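2-hydroxyisocaproyl-CoA dehydratase activator (PDB 4EHT) passes one electron to (R)-2-hydroxyisocaproyl-CoA dehydratase as it hydrolyses ATP, working in L-leucine fermentation as a homodimer that holds a single [4Fe-4S] cluster. Local coordinates at residues S27-S32 with P240-A245. Numbering follows the deposited sequence.
Sequences SETISS and PQLTGA. With ADP (adenosine-5'-diphosphate), chain D.
Two torsions set up the meeting of Thr29 with Gln241: CG of Gln241 is anti to the backbone N (chi1 -164°) with the chain extended beyond it, and CG2 of Thr29 is likewise trans to its own N, leaving OG1 beside that N (chi1 -60°). The methyl CG2 of Thr29 therefore sits over the flat face of the terminal amide of Gln241, 3.6 Å from OE1 and equally far from NE2, while OG1 turns toward Leu242. No direct hydrogen bond joins the two segments. Instead a water bridges them, sitting 2.9 Å from OG1 of Thr29 and donating to OE1 of Gln241 at 3.0 Å.

The two ends of the amide do different work. NE2 of Gln241 gives a nearly straight hydrogen bond to O1A of the ADP alpha-phosphate, 2.8 Å long with an angle of 167° at the hydrogen. OE1, besides taking the water, accepts from Arg218. Bonded at both ends, the amide is probably fixed in orientation, with its nitrogen toward the phosphate and its oxygen toward Arg218.

Leu242 buries more surface here than any other residue of the two segments, and its two methyls divide between alternate residues of the strand: CD1 lies against CB and OG of Ser27, 3.7 Å from OG, and CD2 approaches OG1 of Thr29 at 3.6 Å.

Gln241 is an ATP-binding residue, and its neighbours Gly215 and Ala12 belong to the same site, in keeping with the nucleotide cleft of the actin-like ATPase clan. Strand 23-30 is an outermost strand of the five-stranded sheet; helix 38-50 touches Glu28 and Ile30, whereas Thr29 and Leu242 both pack on Lys14 of strand 13-19, and Ala245 of helix 243-260 touches Val16 of that same strand.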
# COMPACT_ATOMS: atom_id res chain seq x y z
N SER A 27 -14.46 -26.35 -16.36
CA SER A 27 -14.07 -25.17 -15.59
C SER A 27 -12.69 -24.72 -16.05
O SER A 27 -11.90 -25.53 -16.52
CB SER A 27 -14.04 -25.48 -14.11
OG SER A 27 -12.85 -26.17 -13.79
N GLU A 28 -12.39 -23.43 -15.90
CA GLU A 28 -11.15 -22.91 -16.43
C GLU A 28 -10.79 -21.57 -15.81
O GLU A 28 -11.62 -20.66 -15.74
CB GLU A 28 -11.24 -22.77 -17.95
CG GLU A 28 -9.91 -22.49 -18.64
CD GLU A 28 -9.01 -23.70 -18.71
OE1 GLU A 28 -9.48 -24.82 -18.41
OE2 GLU A 28 -7.82 -23.55 -19.07
N THR A 29 -9.55 -21.45 -15.35
CA THR A 29 -9.05 -20.18 -14.83
C THR A 29 -7.89 -19.75 -15.70
O THR A 29 -7.02 -20.54 -16.03
CB THR A 29 -8.58 -20.31 -13.38
OG1 THR A 29 -9.67 -20.74 -12.57
CG2 THR A 29 -8.04 -18.97 -12.85
N ILE A 30 -7.91 -18.48 -16.09
CA ILE A 30 -6.81 -17.90 -16.84
C ILE A 30 -6.35 -16.67 -16.07
O ILE A 30 -7.17 -15.82 -15.74
CB ILE A 30 -7.23 -17.54 -18.27
CG1 ILE A 30 -7.53 -18.82 -19.06
CG2 ILE A 30 -6.15 -16.75 -18.97
CD1 ILE A 30 -6.31 -19.69 -19.29
N SER A 31 -5.06 -16.60 -15.77
CA SER A 31 -4.52 -15.52 -14.94
C SER A 31 -4.39 -14.20 -15.68
O SER A 31 -3.40 -13.48 -15.48
CB SER A 31 -3.15 -15.92 -14.38
OG SER A 31 -3.23 -17.17 -13.72
N SER A 32 -5.36 -13.88 -16.52
CA SER A 32 -5.46 -12.54 -17.09
C SER A 32 -6.91 -12.10 -16.97
O SER A 32 -7.82 -12.84 -17.34
CB SER A 32 -5.02 -12.52 -18.56
OG SER A 32 -3.74 -13.10 -18.72
N PRO A 240 -12.10 -23.11 -4.91
CA PRO A 240 -12.36 -21.80 -4.29
C PRO A 240 -12.30 -20.63 -5.27
O PRO A 240 -13.00 -19.64 -5.07
CB PRO A 240 -11.22 -21.66 -3.26
CG PRO A 240 -10.15 -22.59 -3.74
CD PRO A 240 -10.89 -23.75 -4.36
N GLN A 241 -11.47 -20.71 -6.29
CA GLN A 241 -11.34 -19.56 -7.20
C GLN A 241 -12.51 -19.48 -8.20
O GLN A 241 -12.68 -18.45 -8.87
CB GLN A 241 -10.00 -19.61 -7.94
CG GLN A 241 -9.62 -18.29 -8.59
CD GLN A 241 -8.25 -18.33 -9.24
OE1 GLN A 241 -7.62 -19.38 -9.31
NE2 GLN A 241 -7.79 -17.19 -9.73
N LEU A 242 -13.32 -20.53 -8.26
CA LEU A 242 -14.36 -20.66 -9.31
C LEU A 242 -15.80 -20.49 -8.82
O LEU A 242 -16.75 -20.62 -9.61
CB LEU A 242 -14.25 -22.05 -9.98
CG LEU A 242 -13.01 -22.28 -10.85
CD1 LEU A 242 -12.78 -23.76 -11.04
CD2 LEU A 242 -13.15 -21.57 -12.20
N THR A 243 -15.97 -20.22 -7.54
CA THR A 243 -17.31 -20.10 -6.97
C THR A 243 -18.15 -18.97 -7.58
O THR A 243 -19.38 -19.11 -7.68
CB THR A 243 -17.28 -19.95 -5.43
OG1 THR A 243 -16.40 -18.88 -5.06
CG2 THR A 243 -16.80 -21.26 -4.76
N GLY A 244 -17.52 -17.86 -7.97
CA GLY A 244 -18.25 -16.77 -8.66
C GLY A 244 -18.78 -17.21 -10.04
O GLY A 244 -19.92 -16.91 -10.42
N ALA A 245 -17.95 -17.92 -10.80
CA ALA A 245 -18.36 -18.41 -12.11
C ALA A 245 -19.45 -19.45 -11.94
O ALA A 245 -20.39 -19.53 -12.74
CB ALA A 245 -17.17 -19.00 -12.85
PB ADP D . -10.04 -11.62 -9.00
O1B ADP D . -9.49 -11.57 -10.39
O2B ADP D . -10.10 -10.31 -8.27
O3B ADP D . -11.37 -12.34 -8.85
PA ADP D . -9.05 -14.11 -7.87
O1A ADP D . -9.08 -14.78 -9.21
O2A ADP D . -10.12 -14.43 -6.86
O3A ADP D . -8.96 -12.50 -8.16
O5' ADP D . -7.64 -14.42 -7.21
C5' ADP D . -6.44 -13.97 -7.81
C4' ADP D . -5.32 -14.22 -6.82
O4' ADP D . -5.21 -15.61 -6.48
C3' ADP D . -3.98 -13.82 -7.43
O3' ADP D . -3.38 -12.82 -6.61
C2' ADP D . -3.19 -15.11 -7.46
O2' ADP D . -1.78 -14.97 -7.27
C1' ADP D . -3.83 -15.96 -6.38
N9 ADP D . -3.64 -17.36 -6.74
C8 ADP D . -4.01 -17.88 -7.93
N7 ADP D . -3.73 -19.20 -7.99
C5 ADP D . -3.15 -19.55 -6.81
C6 ADP D . -2.60 -20.80 -6.24
N6 ADP D . -2.64 -21.93 -6.98
N1 ADP D . -2.08 -20.76 -4.98
C2 ADP D . -2.06 -19.60 -4.28
N3 ADP D . -2.53 -18.41 -4.75
C4 ADP D . -3.08 -18.32 -5.99
O HOH W 1 -8.91 -22.02 -10.04